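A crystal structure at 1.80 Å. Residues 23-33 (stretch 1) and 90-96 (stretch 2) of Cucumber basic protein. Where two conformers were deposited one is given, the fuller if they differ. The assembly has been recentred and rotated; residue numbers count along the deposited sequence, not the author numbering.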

# COMPACT_ATOMS: atom_id res chain seq x y z
N ARG A 23 12.72 8.17 -0.88
CA ARG A 23 13.14 8.35 0.53
C ARG A 23 11.97 9.01 1.25
O ARG A 23 11.67 10.19 0.99
CB ARG A 23 14.43 9.15 0.64
N PHE A 24 11.35 8.22 2.10
CA PHE A 24 10.18 8.69 2.86
C PHE A 24 10.58 9.17 4.25
O PHE A 24 11.55 8.71 4.85
CB PHE A 24 9.07 7.62 2.89
CG PHE A 24 8.66 7.09 1.54
CD1 PHE A 24 7.75 7.82 0.75
CD2 PHE A 24 9.16 5.90 1.05
CE1 PHE A 24 7.39 7.35 -0.52
CE2 PHE A 24 8.79 5.40 -0.21
CZ PHE A 24 7.90 6.13 -0.99
N ARG A 25 9.77 10.09 4.74
CA ARG A 25 9.92 10.67 6.07
C ARG A 25 8.63 10.46 6.85
O ARG A 25 7.55 10.42 6.24
CB ARG A 25 10.22 12.16 6.07
CG ARG A 25 11.66 12.56 5.87
CD ARG A 25 11.80 14.04 5.96
NE ARG A 25 11.35 14.68 7.16
CZ ARG A 25 10.23 15.28 7.53
NH1 ARG A 25 9.16 15.42 6.74
NH2 ARG A 25 10.12 15.81 8.77
N ALA A 26 8.79 10.33 8.16
CA ALA A 26 7.59 10.16 9.02
C ALA A 26 6.73 11.41 8.72
O ALA A 26 7.28 12.52 8.60
CB ALA A 26 7.96 10.09 10.46
N GLY A 27 5.43 11.18 8.60
CA GLY A 27 4.51 12.27 8.33
C GLY A 27 4.17 12.44 6.86
O GLY A 27 3.18 13.13 6.56
N ASP A 28 4.96 11.84 6.00
CA ASP A 28 4.69 11.90 4.54
C ASP A 28 3.34 11.17 4.36
O ASP A 28 2.89 10.39 5.22
CB ASP A 28 5.80 11.31 3.71
CG ASP A 28 7.02 12.16 3.49
OD1 ASP A 28 6.98 13.36 3.93
OD2 ASP A 28 8.02 11.74 2.90
N ILE A 29 2.70 11.46 3.25
CA ILE A 29 1.41 10.90 2.88
C ILE A 29 1.49 10.11 1.56
O ILE A 29 2.07 10.56 0.57
CB ILE A 29 0.34 11.98 2.68
CG1 ILE A 29 0.14 12.70 4.01
CG2 ILE A 29 -0.98 11.40 2.20
CD1 ILE A 29 -0.58 14.04 3.91
N LEU A 30 0.87 8.93 1.61
CA LEU A 30 0.78 8.07 0.44
C LEU A 30 -0.70 8.22 -0.01
O LEU A 30 -1.59 8.09 0.83
CB LEU A 30 1.07 6.61 0.67
CG LEU A 30 2.46 6.23 1.14
CD1 LEU A 30 2.63 4.74 1.03
CD2 LEU A 30 3.53 6.96 0.38
N LEU A 31 -0.84 8.53 -1.27
CA LEU A 31 -2.18 8.70 -1.89
C LEU A 31 -2.42 7.54 -2.85
O LEU A 31 -1.69 7.34 -3.81
CB LEU A 31 -2.25 10.04 -2.58
CG LEU A 31 -3.62 10.53 -3.03
CD1 LEU A 31 -3.61 12.03 -3.01
CD2 LEU A 31 -4.01 9.99 -4.39
N PHE A 32 -3.49 6.80 -2.55
CA PHE A 32 -3.90 5.62 -3.29
C PHE A 32 -5.18 5.87 -4.10
O PHE A 32 -6.23 6.09 -3.49
CB PHE A 32 -4.17 4.45 -2.31
CG PHE A 32 -3.00 3.93 -1.53
CD1 PHE A 32 -2.58 4.56 -0.37
CD2 PHE A 32 -2.33 2.77 -1.96
CE1 PHE A 32 -1.48 4.08 0.36
CE2 PHE A 32 -1.25 2.26 -1.24
CZ PHE A 32 -0.84 2.93 -0.07
N ASN A 33 -5.01 5.78 -5.41
CA ASN A 33 -6.12 5.95 -6.35
C ASN A 33 -6.49 4.62 -7.01
O ASN A 33 -5.59 4.01 -7.64
CB ASN A 33 -5.77 6.94 -7.47
CG ASN A 33 -5.57 8.37 -7.04
OD1 ASN A 33 -6.37 8.93 -6.28
ND2 ASN A 33 -4.52 8.95 -7.57
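Stretch 2 (90-96) KIAVNAL

Lys90 to Ala95 form an extended strand; Leu96 is the C-terminal residue of the chain. The strand runs nearly antiparallel to the strand 29-33 of stretch 1, with 158° between their N-to-C directions. The strand axes come no closer than 11.1 Å, and between them lie the side chains of Leu30, Phe32, Ile91 and Val93. The backbones meet where Phe24 to Ala26, in the loop before strand 29-33, pass Ala95 and Leu96. There the CA atoms of Arg25 and Ala95 are 4.5 Å apart.

Two direct hydrogen bonds join the backbones, both through Leu96. Leu96 N donates to Phe24 O at 2.9 Å, and the bond is almost straight, at 178°. Ala26 N donates to Leu96 OXT at 2.7 Å, so the terminal carboxylate serves as an acceptor for the loop. Ala95 CA also lies 3.6 Å from Phe24 O in a CA-H...O contact. One water extends the link: it accepts from Phe24 N at 3.0 Å and donates to Asn94 O at 2.6 Å.

The loop is held by its own bonds. Arg25 to Asp28 form a type II turn, with Asp28 N bonded to Arg25 O at 3.0 Å. Arg25 N donates to Asp28 OD2, also at 3.0 Å.

The side chains between the strands make apolar contacts. Ile91 and Val93 point toward stretch 1, as Leu30 and Phe32 point toward stretch 2. Ile91 CD1 lies 4.0 Å from Leu30 CD1 and 4.0 Å from Phe32 CZ. Val93 CG1 is 4.3 Å from Leu30 CD1, while Val93 CB is 4.0 Å from Phe24 CD2.

Two further close contacts involve polar atoms. Asn94 O lies at the edge of the Phe24 ring. The small Ala95 side chain packs beside the loop, its CB 3.7 Å from Ala26 N.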

# COMPACT_ATOMS: atom_id res chain seq x y z
N LYS A 90 1.11 -4.89 -3.83
CA LYS A 90 1.64 -4.68 -2.48
C LYS A 90 2.88 -3.79 -2.53
O LYS A 90 3.59 -3.77 -3.55
CB LYS A 90 2.05 -6.04 -1.85
CG LYS A 90 3.13 -6.70 -2.68
CD LYS A 90 3.99 -7.73 -2.08
CE LYS A 90 3.35 -8.95 -1.54
NZ LYS A 90 4.39 -9.99 -1.21
N ILE A 91 3.09 -3.05 -1.44
CA ILE A 91 4.25 -2.17 -1.33
C ILE A 91 4.74 -2.17 0.12
O ILE A 91 4.00 -2.30 1.10
CB ILE A 91 4.09 -0.73 -1.79
CG1 ILE A 91 2.93 -0.08 -1.05
CG2 ILE A 91 3.93 -0.64 -3.30
CD1 ILE A 91 2.70 1.42 -1.24
N ALA A 92 6.06 -1.97 0.19
CA ALA A 92 6.72 -1.87 1.50
C ALA A 92 7.50 -0.53 1.46
O ALA A 92 8.19 -0.27 0.49
CB ALA A 92 7.59 -3.05 1.81
N VAL A 93 7.34 0.22 2.56
CA VAL A 93 8.05 1.51 2.66
C VAL A 93 8.67 1.65 4.06
O VAL A 93 8.23 1.02 5.03
CB VAL A 93 7.10 2.68 2.32
CG1 VAL A 93 6.31 2.46 1.03
CG2 VAL A 93 6.15 3.01 3.45
N ASN A 94 9.68 2.50 4.10
CA ASN A 94 10.38 2.81 5.37
C ASN A 94 10.40 4.35 5.49
O ASN A 94 10.90 4.98 4.55
CB ASN A 94 11.77 2.23 5.48
CG ASN A 94 12.34 2.51 6.89
OD1 ASN A 94 11.75 2.10 7.89
ND2 ASN A 94 13.48 3.18 6.93
N ALA A 95 9.88 4.81 6.61
CA ALA A 95 9.86 6.26 6.84
C ALA A 95 10.89 6.62 7.92
O ALA A 95 10.86 6.06 9.02
CB ALA A 95 8.47 6.74 7.20
N LEU A 96 11.76 7.54 7.51
CA LEU A 96 12.82 8.00 8.44
C LEU A 96 12.26 9.11 9.34
O LEU A 96 12.88 9.27 10.41
CB LEU A 96 14.03 8.39 7.65
CG LEU A 96 14.79 7.25 6.97
CD1 LEU A 96 15.87 7.82 6.11
CD2 LEU A 96 15.36 6.29 8.00
OXT LEU A 96 11.26 9.78 9.01
O HOH W 1 12.72 5.65 2.88